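Local coordinates for protein amine Dehydrogenase (Pseudomonas putida, PDB 1JMX) that probably forms the beta-propeller subunit of a quinohemoprotein amine dehydrogenase, a complex that oxidises primary amines and passes the electrons on through heme c, at residues Pro20-Val25 against Ser36-Asp41; Pro45-Met50 against Thr341-Val346. One frame throughout, in Å; residues are numbered along the deposited sequence.

Interaction 1. Residues Pro20-Val25 against Ser36-Asp41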
loop_
_atom_site.group_PDB
_atom_site.type_symbol
_atom_site.label_atom_id
_atom_site.label_comp_id
_atom_site.label_asym_id
_atom_site.label_seq_id
_atom_site.Cartn_x
_atom_site.Cartn_y
_atom_site.Cartn_z
ATOM N N PRO B 20 6.141 -3.017 -24.212
ATOM C CA PRO B 20 5.951 -4.366 -24.786
ATOM C C PRO B 20 7.267 -5.133 -24.574
ATOM O O PRO B 20 7.369 -5.951 -23.655
ATOM C CB PRO B 20 5.628 -4.066 -26.250
ATOM C CG PRO B 20 4.924 -2.771 -26.170
ATOM C CD PRO B 20 5.744 -1.979 -25.174
ATOM N N ASN B 21 8.312 -4.656 -25.244
ATOM C CA ASN B 21 9.674 -5.163 -25.119
ATOM C C ASN B 21 10.496 -4.629 -26.272
ATOM O O ASN B 21 11.163 -5.379 -26.964
ATOM C CB ASN B 21 9.738 -6.691 -25.067
ATOM C CG ASN B 21 10.916 -7.184 -24.257
ATOM O OD1 ASN B 21 11.538 -6.412 -23.531
ATOM N ND2 ASN B 21 11.222 -8.468 -24.362
ATOM N N ASN B 22 10.439 -3.317 -26.471
ATOM C CA ASN B 22 11.165 -2.677 -27.562
ATOM C C ASN B 22 12.367 -1.886 -27.085
ATOM O O ASN B 22 12.424 -1.419 -25.947
ATOM C CB ASN B 22 10.285 -1.670 -28.324
ATOM C CG ASN B 22 8.891 -2.174 -28.609
ATOM O OD1 ASN B 22 8.692 -3.331 -28.985
ATOM N ND2 ASN B 22 7.906 -1.284 -28.453
ATOM N N LEU B 23 13.304 -1.708 -28.002
ATOM C CA LEU B 23 14.488 -0.902 -27.776
ATOM C C LEU B 23 14.424 -0.030 -29.012
ATOM O O LEU B 23 14.418 -0.532 -30.133
ATOM C CB LEU B 23 15.766 -1.743 -27.771
ATOM C CG LEU B 23 17.083 -0.997 -27.510
ATOM C CD1 LEU B 23 18.137 -1.975 -27.028
ATOM C CD2 LEU B 23 17.573 -0.270 -28.766
ATOM N N HIS B 24 14.285 1.269 -28.807
ATOM C CA HIS B 24 14.198 2.202 -29.914
ATOM C C HIS B 24 15.446 3.032 -30.035
ATOM O O HIS B 24 16.073 3.379 -29.039
ATOM C CB HIS B 24 13.006 3.131 -29.721
ATOM C CG HIS B 24 11.707 2.412 -29.568
ATOM N ND1 HIS B 24 11.049 2.314 -28.364
ATOM C CD2 HIS B 24 10.952 1.738 -30.467
ATOM C CE1 HIS B 24 9.943 1.612 -28.528
ATOM N NE2 HIS B 24 9.862 1.249 -29.794
ATOM N N VAL B 25 15.815 3.328 -31.272
ATOM C CA VAL B 25 16.971 4.162 -31.540
ATOM C C VAL B 25 16.400 5.495 -32.005
ATOM O O VAL B 25 15.602 5.552 -32.943
ATOM C CB VAL B 25 17.881 3.566 -32.636
ATOM C CG1 VAL B 25 19.093 4.456 -32.842
ATOM C CG2 VAL B 25 18.325 2.169 -32.249
ATOM N N SER B 36 13.550 0.514 -34.542
ATOM C CA SER B 36 13.058 -0.167 -33.354
ATOM C C SER B 36 13.471 -1.625 -33.411
ATOM O O SER B 36 13.468 -2.238 -34.473
ATOM C CB SER B 36 11.529 -0.076 -33.281
ATOM O OG SER B 36 11.096 1.274 -33.311
ATOM N N CYS B 37 13.836 -2.172 -32.260
ATOM C CA CYS B 37 14.246 -3.563 -32.165
ATOM C C CYS B 37 13.350 -4.235 -31.143
ATOM O O CYS B 37 13.105 -3.686 -30.074
ATOM C CB CYS B 37 15.696 -3.690 -31.664
ATOM S SG CYS B 37 17.061 -3.069 -32.709
ATOM N N VAL B 38 12.821 -5.399 -31.484
ATOM C CA VAL B 38 12.012 -6.136 -30.530
ATOM C C VAL B 38 13.013 -6.958 -29.714
ATOM O O VAL B 38 13.945 -7.557 -30.264
ATOM C CB VAL B 38 10.989 -7.053 -31.222
ATOM C CG1 VAL B 38 10.200 -7.833 -30.192
ATOM C CG2 VAL B 38 10.047 -6.219 -32.066
ATOM N N MET B 39 12.867 -6.904 -28.397
ATOM C CA MET B 39 13.751 -7.623 -27.505
ATOM C C MET B 39 13.218 -8.988 -27.100
ATOM O O MET B 39 12.009 -9.226 -27.079
ATOM C CB MET B 39 14.092 -6.766 -26.290
ATOM C CG MET B 39 14.954 -5.581 -26.652
ATOM S SD MET B 39 15.643 -4.809 -25.216
ATOM C CE MET B 39 14.142 -4.179 -24.440
ATOM N N PRO B 40 14.134 -9.921 -26.814
ATOM C CA PRO B 40 13.768 -11.276 -26.416
ATOM C C PRO B 40 13.198 -11.366 -25.008
ATOM O O PRO B 40 13.487 -10.545 -24.142
ATOM C CB PRO B 40 15.091 -12.019 -26.533
ATOM C CG PRO B 40 16.080 -10.977 -26.129
ATOM C CD PRO B 40 15.601 -9.765 -26.861
ATOM N N ASP B 41 12.390 -12.395 -24.805
ATOM C CA ASP B 41 11.752 -12.669 -23.528
ATOM C C ASP B 41 10.788 -11.576 -23.049
ATOM O O ASP B 41 9.974 -11.091 -23.841
ATOM C CB ASP B 41 12.814 -13.050 -22.490
ATOM C CG ASP B 41 13.601 -14.292 -22.902
ATOM O OD1 ASP B 41 13.040 -15.145 -23.626
ATOM O OD2 ASP B 41 14.783 -14.410 -22.518
#

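Interaction 2. Residues Pro45-Met50 against Thr341-Val346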
loop_
_atom_site.group_PDB
_atom_site.type_symbol
_atom_site.label_atom_id
_atom_site.label_comp_id
_atom_site.label_asym_id
_atom_site.label_seq_id
_atom_site.Cartn_x
_atom_site.Cartn_y
_atom_site.Cartn_z
ATOM N N PRO B 45 13.781 -4.631 -15.943
ATOM C CA PRO B 45 13.420 -3.209 -15.984
ATOM C C PRO B 45 13.639 -2.565 -17.350
ATOM O O PRO B 45 13.125 -1.486 -17.627
ATOM C CB PRO B 45 14.353 -2.605 -14.947
ATOM C CG PRO B 45 15.595 -3.419 -15.109
ATOM C CD PRO B 45 15.054 -4.826 -15.220
ATOM N N GLY B 46 14.394 -3.245 -18.203
ATOM C CA GLY B 46 14.684 -2.719 -19.521
ATOM C C GLY B 46 15.819 -1.714 -19.480
ATOM O O GLY B 46 16.043 -0.999 -20.440
ATOM N N THR B 47 16.543 -1.669 -18.373
ATOM C CA THR B 47 17.652 -0.742 -18.210
ATOM C C THR B 47 18.800 -1.086 -19.154
ATOM O O THR B 47 19.344 -2.193 -19.098
ATOM C CB THR B 47 18.159 -0.757 -16.759
ATOM O OG1 THR B 47 17.090 -0.388 -15.884
ATOM C CG2 THR B 47 19.319 0.218 -16.573
ATOM N N ALA B 48 19.186 -0.125 -19.995
ATOM C CA ALA B 48 20.260 -0.341 -20.962
ATOM C C ALA B 48 21.458 0.589 -20.838
ATOM O O ALA B 48 21.360 1.703 -20.312
ATOM C CB ALA B 48 19.710 -0.271 -22.385
ATOM N N MET B 49 22.597 0.088 -21.310
ATOM C CA MET B 49 23.859 0.823 -21.344
ATOM C C MET B 49 24.614 0.404 -22.598
ATOM O O MET B 49 24.645 -0.776 -22.946
ATOM C CB MET B 49 24.725 0.534 -20.119
ATOM C CG MET B 49 24.273 1.225 -18.849
ATOM S SD MET B 49 25.557 1.223 -17.589
ATOM C CE MET B 49 25.193 -0.255 -16.720
ATOM N N MET B 50 25.186 1.382 -23.289
ATOM C CA MET B 50 25.952 1.143 -24.505
ATOM C C MET B 50 27.350 0.619 -24.214
ATOM O O MET B 50 28.018 1.091 -23.293
ATOM C CB MET B 50 26.056 2.433 -25.317
ATOM C CG MET B 50 24.759 2.846 -25.968
ATOM S SD MET B 50 24.105 1.508 -26.969
ATOM C CE MET B 50 25.292 1.480 -28.310
ATOM N N THR B 341 10.793 2.490 -15.737
ATOM C CA THR B 341 12.071 2.916 -15.144
ATOM C C THR B 341 13.282 2.930 -16.074
ATOM O O THR B 341 14.411 2.983 -15.605
ATOM C CB THR B 341 12.438 2.084 -13.893
ATOM O OG1 THR B 341 12.656 0.719 -14.267
ATOM C CG2 THR B 341 11.331 2.166 -12.845
ATOM N N THR B 342 13.043 2.900 -17.383
ATOM C CA THR B 342 14.117 2.915 -18.379
ATOM C C THR B 342 14.974 4.183 -18.299
ATOM O O THR B 342 14.493 5.241 -17.892
ATOM C CB THR B 342 13.534 2.820 -19.811
ATOM O OG1 THR B 342 14.579 2.511 -20.735
ATOM C CG2 THR B 342 12.911 4.139 -20.228
ATOM N N THR B 343 16.243 4.070 -18.681
ATOM C CA THR B 343 17.140 5.226 -18.685
ATOM C C THR B 343 17.668 5.544 -20.091
ATOM O O THR B 343 18.334 4.721 -20.722
ATOM C CB THR B 343 18.296 5.114 -17.607
ATOM O OG1 THR B 343 19.384 5.978 -17.951
ATOM C CG2 THR B 343 18.799 3.735 -17.468
ATOM N N PRO B 344 17.271 6.708 -20.641
ATOM C CA PRO B 344 17.674 7.186 -21.966
ATOM C C PRO B 344 19.191 7.333 -22.031
ATOM O O PRO B 344 19.781 8.059 -21.244
ATOM C CB PRO B 344 16.979 8.541 -22.057
ATOM C CG PRO B 344 15.738 8.326 -21.255
ATOM C CD PRO B 344 16.280 7.623 -20.050
ATOM N N GLN B 345 19.799 6.660 -22.999
ATOM C CA GLN B 345 21.250 6.650 -23.174
ATOM C C GLN B 345 21.694 7.290 -24.504
ATOM O O GLN B 345 21.302 6.834 -25.581
ATOM C CB GLN B 345 21.718 5.196 -23.095
ATOM C CG GLN B 345 22.775 4.889 -22.065
ATOM C CD GLN B 345 22.423 5.321 -20.662
ATOM O OE1 GLN B 345 22.023 4.511 -19.829
ATOM N NE2 GLN B 345 22.660 6.585 -20.367
ATOM N N VAL B 346 22.520 8.333 -24.415
ATOM C CA VAL B 346 23.012 9.064 -25.588
ATOM C C VAL B 346 24.461 8.684 -25.969
ATOM O O VAL B 346 25.336 8.582 -25.102
ATOM C CB VAL B 346 22.898 10.610 -25.359
ATOM C CG1 VAL B 346 23.312 11.380 -26.602
ATOM C CG2 VAL B 346 21.481 10.980 -24.983
HETATM O O HOH W 1 11.173 -0.629 -15.957
HETATM O O HOH W 2 16.831 2.303 -15.186
HETATM O O HOH W 3 17.395 2.083 -20.613
#

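Interaction 1. Residues Pro20-Val25 against Ser36-Asp41
The His24 imidazole has Ser36 OG at its edge, near the ring plane. A second flat group, the Asn21 carboxamide, stands at the other end of the contact. With CG roughly anti to the backbone N (chi1 -150°), it crosses the Met39 side chain at about a right angle, and its OD1 comes 3.5 Å from Met39 CE. Its ND2 donates a weak, bent bond to Pro40 O at 3.1 Å, while OD1 is bonded to Asn61. Between these ends runs an antiparallel hairpin, the outer pair of a four-stranded propeller blade. Leu23 and Cys37 form a hydrogen-bonded pair, with Cys37 N to Leu23 O at 2.7 Å and Leu23 N to Cys37 O at 2.9 Å. Beyond the strands, Met39 N reaches Asn21 O at 2.7 Å, nearly along the C=O axis. On the face bearing Leu23 and Cys37, Met39 SD rests 4.0 Å from Leu23 CB, and Cys37 is joined by a disulfide to Cys75, just before the outermost strand, 76-82, of the next blade. Main-chain bonds set the register, and where the regular pairing ends the buried Asn21 amide is held at its oxygen and more weakly at its nitrogen, which probably limits its rotation.

Interaction 2. Residues Pro45-Met50 against Thr341-Val346
Three threonines on this buried contact use different rotamers to reach water. Thr341 holds OG1 in the crowded position between backbone N and carbonyl carbon (chi1 64°), where it donates to a water at 2.6 Å from OG1; that water in turn donates to Pro45 O at 2.7 Å, and Tyr95 is a second partner of the hydroxyl. Thr47 turns the other way, OG1 anti to its carbonyl carbon (chi1 -59°), and gives its proton to another water, 2.8 Å from OG1, which donates to Thr341 O. The same rotamer sets Thr47 CG2 anti to the backbone N, so that this methyl meets Thr343 CG2 at 3.7 Å, the two side chains crossing obliquely. A third water accepts from Ala48 N at 2.9 Å, donates to Thr343 O at 2.8 Å and also bonds Thr342 OG1, which lies anti to its own backbone N and is shared with Thr17. End to end the touching parts run nearly parallel, 7° apart; strands 47-50 and 345-348 are innermost in adjacent beta-propeller blades, the C-terminal 345-348 completing the blade begun by strand 12-18. Gly46 and Thr47 together face Leu60 in a G1 beta bulge, Gly46 taking a positive phi. Further along, Gln345 points its CB toward 45-50 and chi1 sets CG 3.9 Å from Ala48 O; the bend at chi2 turns the chain alongside Met49. An alanine here removes CG and everything beyond it, the part that packs on Ala48, and would probably loosen the fit between the two strands. Past Gln345, Met50 N is hydrogen-bonded to the Gln204 side chain.

Interaction 1 lies toward the periphery of the chain and is only partly buried, its centre about 18 Å from the centre of the chain; interaction 2 is largely buried, about 6 Å from that point. Both involve the same four-stranded sheet: interaction 1 joins its two outer strands, whereas interaction 2 brings its innermost strand, 345-348, beside strand 47-50 of the next blade. Asp41 and Pro45 are close in sequence, so the chain leaves one contact and soon enters the other, their centres about 12 Å apart. Chemistry follows position: within the blade direct main-chain bonds dominate, while between blades, where no clear direct bond joins the two segments, ordered waters link hydroxyls and main-chain atoms.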